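Side-chain contacts in indole-3-acetic acid-amido synthetase GH3.15 (Arabidopsis thaliana, PDB 6E1Q), which catalyses the ATP-dependent conjugation of glutamine, and possibly cysteine, to the auxin precursor indole-3-butyric acid, and also accepts the herbicide 2,4-DB: residues F505-E508 against E509-A513; P127-Y130 against K131-G135. All blocks are in the same frame, centred on the assembly; numbering follows the deposited sequence.

In the fold
Interactions 1 and 2 both form along the last turns of helices, 497-510 in the GH3 C-terminal domain range and 112-132 in the N-terminal one; their centres lie about 42 Å apart and no atoms touch. Both are partly buried. Leucine, valine and isoleucine side chains supply the buried apolar part; interaction 1 also buries Glu508, while Lys131 is exposed in interaction 2. In interaction 1 the last bonds shorten to i to i+3 spacing, and glutamate and serine side chains reach polar partners in helices 441-452 and 513-522 and near the C-terminus. In interaction 2 the i to i+4 bonds persist to Ile133, the packing is largely apolar, and Leu129 comes near the bound ligand, whereas interaction 1 lies away from the annotated sites.

Interaction 1 of 2, residues F505-E508 against E509-A513; sequences FTVE and ESLDA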
loop_
_atom_site.group_PDB
_atom_site.type_symbol
_atom_site.label_atom_id
_atom_site.label_comp_id
_atom_site.label_asym_id
_atom_site.label_seq_id
_atom_site.Cartn_x
_atom_site.Cartn_y
_atom_site.Cartn_z
ATOM N N PHE A 505 -29.121 -4.976 0.053
ATOM C CA PHE A 505 -29.618 -4.539 1.352
ATOM C C PHE A 505 -28.523 -4.558 2.412
ATOM O O PHE A 505 -28.457 -3.660 3.262
ATOM C CB PHE A 505 -30.770 -5.434 1.783
ATOM C CG PHE A 505 -31.170 -5.243 3.192
ATOM C CD1 PHE A 505 -31.879 -4.112 3.572
ATOM C CD2 PHE A 505 -30.840 -6.192 4.154
ATOM C CE1 PHE A 505 -32.279 -3.929 4.897
ATOM C CE2 PHE A 505 -31.219 -6.015 5.482
ATOM C CZ PHE A 505 -31.943 -4.883 5.854
ATOM N N THR A 506 -27.659 -5.575 2.380
ATOM C CA THR A 506 -26.674 -5.736 3.443
ATOM C C THR A 506 -25.651 -4.615 3.410
ATOM O O THR A 506 -25.207 -4.150 4.463
ATOM C CB THR A 506 -26.003 -7.104 3.319
ATOM O OG1 THR A 506 -27.021 -8.102 3.333
ATOM C CG2 THR A 506 -25.040 -7.367 4.474
ATOM N N VAL A 507 -25.258 -4.175 2.211
ATOM C CA VAL A 507 -24.463 -2.953 2.099
ATOM C C VAL A 507 -25.192 -1.790 2.753
ATOM O O VAL A 507 -24.624 -1.055 3.571
ATOM C CB VAL A 507 -24.150 -2.625 0.628
ATOM C CG1 VAL A 507 -23.251 -1.385 0.559
ATOM C CG2 VAL A 507 -23.482 -3.783 -0.064
ATOM N N GLU A 508 -26.462 -1.592 2.379
ATOM C CA GLU A 508 -27.208 -0.441 2.883
ATOM C C GLU A 508 -27.321 -0.475 4.394
ATOM O O GLU A 508 -27.150 0.550 5.060
ATOM C CB GLU A 508 -28.605 -0.401 2.282
ATOM C CG GLU A 508 -28.644 -0.097 0.817
ATOM C CD GLU A 508 -29.994 0.434 0.404
ATOM O OE1 GLU A 508 -30.983 -0.325 0.511
ATOM O OE2 GLU A 508 -30.068 1.606 -0.012
ATOM N N GLU A 509 -27.621 -1.650 4.950
ATOM C CA GLU A 509 -27.798 -1.775 6.387
ATOM C C GLU A 509 -26.501 -1.493 7.122
ATOM O O GLU A 509 -26.532 -1.171 8.316
ATOM C CB GLU A 509 -28.332 -3.182 6.708
ATOM C CG GLU A 509 -28.503 -3.528 8.180
ATOM C CD GLU A 509 -29.762 -2.933 8.807
ATOM O OE1 GLU A 509 -30.534 -2.254 8.096
ATOM O OE2 GLU A 509 -29.980 -3.152 10.019
ATOM N N SER A 510 -25.364 -1.591 6.424
ATOM C CA SER A 510 -24.049 -1.350 6.994
ATOM C C SER A 510 -23.574 0.092 6.851
ATOM O O SER A 510 -22.521 0.428 7.403
ATOM C CB SER A 510 -23.018 -2.258 6.333
ATOM O OG SER A 510 -23.160 -3.600 6.729
ATOM N N LEU A 511 -24.284 0.938 6.105
ATOM C CA LEU A 511 -23.842 2.314 5.939
ATOM C C LEU A 511 -24.276 3.121 7.165
ATOM O O LEU A 511 -24.859 2.584 8.113
ATOM C CB LEU A 511 -24.367 2.883 4.621
ATOM C CG LEU A 511 -23.937 2.119 3.356
ATOM C CD1 LEU A 511 -24.635 2.646 2.119
ATOM C CD2 LEU A 511 -22.431 2.137 3.146
ATOM N N ASP A 512 -23.989 4.422 7.170
ATOM C CA ASP A 512 -24.171 5.181 8.400
ATOM C C ASP A 512 -25.595 5.726 8.518
ATOM O O ASP A 512 -26.435 5.572 7.625
ATOM C CB ASP A 512 -23.114 6.288 8.523
ATOM C CG ASP A 512 -23.332 7.468 7.568
ATOM O OD1 ASP A 512 -24.398 7.608 6.933
ATOM O OD2 ASP A 512 -22.391 8.281 7.458
ATOM N N ALA A 513 -25.859 6.383 9.649
ATOM C CA ALA A 513 -27.207 6.845 9.956
ATOM C C ALA A 513 -27.695 7.906 8.979
ATOM O O ALA A 513 -28.901 7.983 8.711
ATOM C CB ALA A 513 -27.259 7.384 11.384
#
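Glu509 runs alongside Phe505, which lies one helical turn earlier, both side chains pointing the same way, while the Glu509 backbone N donates to Phe505 O at 2.8 Å. Its CB stands 4.1 Å above one face of the Phe505 ring, toward the rim. The first torsion sends CG opposite the backbone N (chi1 176°), and a bend at chi2 of 78° brings CD and OE1 up along the ring, OE1 reaching 3.7 Å from Phe505 CZ. Ring and carboxylate planes are 28° apart, not far from parallel.

The bonding then tightens. Ser510 N donates to Val507 O at 3.0 Å, with only a weak bond to Thr506 O, and Leu511 N donates to Glu508 O at 3.1 Å. Ser510 OG lies 3.1 Å from Thr506 O. Leu511 CG covers Val507 O at 3.3 Å, and its CD2 meets Val507 CG1 at 4.4 Å, both residues packing on Ala447 as well. With an alanine here in place of Leu511, Val507 CG1 is likely to lose its contact with the leucine branch and a gap to open beside Ala447. Beyond this stretch, Glu509 OE2 is held by Ser585, and Ser510 OG is hydrogen-bonded to Asn450 of helix 441-452. Glu508 is buried, its carboxylate gripped by Ser580, Tyr515 and a salt bridge to Arg519, which probably favours its charged form.

The change from i to i+4 toward i to i+3 bonding is a common way for an alpha-helix to unwind at its C-terminal end. Here helix 497-510 gives way to a short link in which Asp512, through OD1 and Tyr515 N, N-caps helix 513-522.

Interaction 2 of 2, residues P127-Y130 against K131-G135; sequences PLLY and KHIDG
Three consecutive i to i+4 bonds join Pro127-Tyr130 to Lys131-Gly135: Pro127 O accepts from Lys131 N at 2.7 Å, Leu128 O from His132 N at 2.9 Å, and Leu129 O from Ile133 N at 2.6 Å. The helix ends at His132, and Ile133 departs from its backbone angles.

The His132 ring turns back over this last turn. Its CD2 edge faces Leu128 O at 3.0 Å, the carbonyl oxygen lying near the ring plane, and the same CD2 meets Leu128 CD2 at 3.5 Å. The two side chains meet at a slant, and chi1 of -166° carries Leu128 CG to the position opposite its backbone N, beside CD2 and NE2 of the imidazole. Leu129 and Ile133 instead run alongside each other, Leu129 CD2 against Ile133 CD1 at 3.9 Å. The Leu129 side chain is about 5 Å from that of Phe325, an ATP- and substrate-binding residue, and about 7 Å from bound (2,4-dichlorophenoxy)acetic acid.

Helix 10-22 packs against Pro127, Leu128 and Lys131 through Cys13 and Leu14. Leu128 and His132 also meet the loop residues Phe337 and Pro339, and Ile133 rests on Lys295 and Leu340, as the chain leaves helix 112-132 for strand 140-143.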
loop_
_atom_site.group_PDB
_atom_site.type_symbol
_atom_site.label_atom_id
_atom_site.label_comp_id
_atom_site.label_asym_id
_atom_site.label_seq_id
_atom_site.Cartn_x
_atom_site.Cartn_y
_atom_site.Cartn_z
ATOM N N PRO A 127 16.313 -9.072 11.860
ATOM C CA PRO A 127 16.488 -10.235 12.755
ATOM C C PRO A 127 15.212 -10.658 13.463
ATOM O O PRO A 127 15.033 -11.851 13.744
ATOM C CB PRO A 127 17.553 -9.761 13.752
ATOM C CG PRO A 127 18.317 -8.711 13.005
ATOM C CD PRO A 127 17.297 -8.011 12.152
ATOM N N LEU A 128 14.302 -9.723 13.749
ATOM C CA LEU A 128 13.023 -10.128 14.316
ATOM C C LEU A 128 12.232 -10.961 13.325
ATOM O O LEU A 128 11.653 -11.990 13.693
ATOM C CB LEU A 128 12.226 -8.904 14.761
ATOM C CG LEU A 128 11.039 -9.271 15.653
ATOM C CD1 LEU A 128 10.894 -8.269 16.758
ATOM C CD2 LEU A 128 9.755 -9.358 14.833
ATOM N N LEU A 129 12.202 -10.537 12.059
ATOM C CA LEU A 129 11.566 -11.353 11.030
ATOM C C LEU A 129 12.215 -12.725 10.961
ATOM O O LEU A 129 11.523 -13.753 10.988
ATOM C CB LEU A 129 11.643 -10.651 9.669
ATOM C CG LEU A 129 10.712 -9.469 9.385
ATOM C CD1 LEU A 129 11.010 -8.837 8.004
ATOM C CD2 LEU A 129 9.246 -9.892 9.508
ATOM N N TYR A 130 13.555 -12.765 10.900
ATOM C CA TYR A 130 14.249 -14.052 10.866
ATOM C C TYR A 130 13.916 -14.883 12.089
ATOM O O TYR A 130 13.712 -16.097 11.988
ATOM C CB TYR A 130 15.763 -13.866 10.768
ATOM C CG TYR A 130 16.206 -13.026 9.602
ATOM C CD1 TYR A 130 15.500 -13.030 8.410
ATOM C CD2 TYR A 130 17.331 -12.218 9.696
ATOM C CE1 TYR A 130 15.906 -12.256 7.347
ATOM C CE2 TYR A 130 17.739 -11.439 8.637
ATOM C CZ TYR A 130 17.025 -11.464 7.466
ATOM O OH TYR A 130 17.429 -10.686 6.411
ATOM N N LYS A 131 13.853 -14.250 13.257
ATOM C CA LYS A 131 13.489 -15.004 14.448
ATOM C C LYS A 131 12.088 -15.584 14.312
ATOM O O LYS A 131 11.835 -16.728 14.703
ATOM C CB LYS A 131 13.593 -14.116 15.687
ATOM C CG LYS A 131 13.360 -14.854 16.988
ATOM C CD LYS A 131 13.433 -13.910 18.182
ATOM C CE LYS A 131 13.307 -14.664 19.499
ATOM N NZ LYS A 131 14.520 -15.480 19.773
ATOM N N HIS A 132 11.166 -14.819 13.740
ATOM C CA HIS A 132 9.790 -15.289 13.671
ATOM C C HIS A 132 9.553 -16.229 12.488
ATOM O O HIS A 132 8.804 -17.202 12.611
ATOM C CB HIS A 132 8.846 -14.089 13.620
ATOM C CG HIS A 132 8.665 -13.423 14.949
ATOM N ND1 HIS A 132 7.479 -13.465 15.649
ATOM C CD2 HIS A 132 9.529 -12.725 15.721
ATOM C CE1 HIS A 132 7.615 -12.808 16.787
ATOM N NE2 HIS A 132 8.849 -12.348 16.854
ATOM N N ILE A 133 10.180 -15.981 11.347
ATOM C CA ILE A 133 9.875 -16.723 10.128
ATOM C C ILE A 133 11.067 -17.627 9.830
ATOM O O ILE A 133 12.085 -17.172 9.293
ATOM C CB ILE A 133 9.553 -15.786 8.959
ATOM C CG1 ILE A 133 8.278 -14.999 9.252
ATOM C CG2 ILE A 133 9.371 -16.566 7.667
ATOM C CD1 ILE A 133 8.272 -13.621 8.649
ATOM N N ASP A 134 10.949 -18.905 10.199
ATOM C CA ASP A 134 12.028 -19.863 9.973
ATOM C C ASP A 134 12.368 -19.955 8.493
ATOM O O ASP A 134 11.476 -20.051 7.643
ATOM C CB ASP A 134 11.646 -21.250 10.490
ATOM C CG ASP A 134 11.639 -21.332 12.000
ATOM O OD1 ASP A 134 12.187 -20.417 12.655
ATOM O OD2 ASP A 134 11.105 -22.329 12.532
ATOM N N GLY A 135 13.666 -19.936 8.190
ATOM C CA GLY A 135 14.148 -20.114 6.838
ATOM C C GLY A 135 14.202 -18.852 6.012
ATOM O O GLY A 135 14.714 -18.890 4.889
#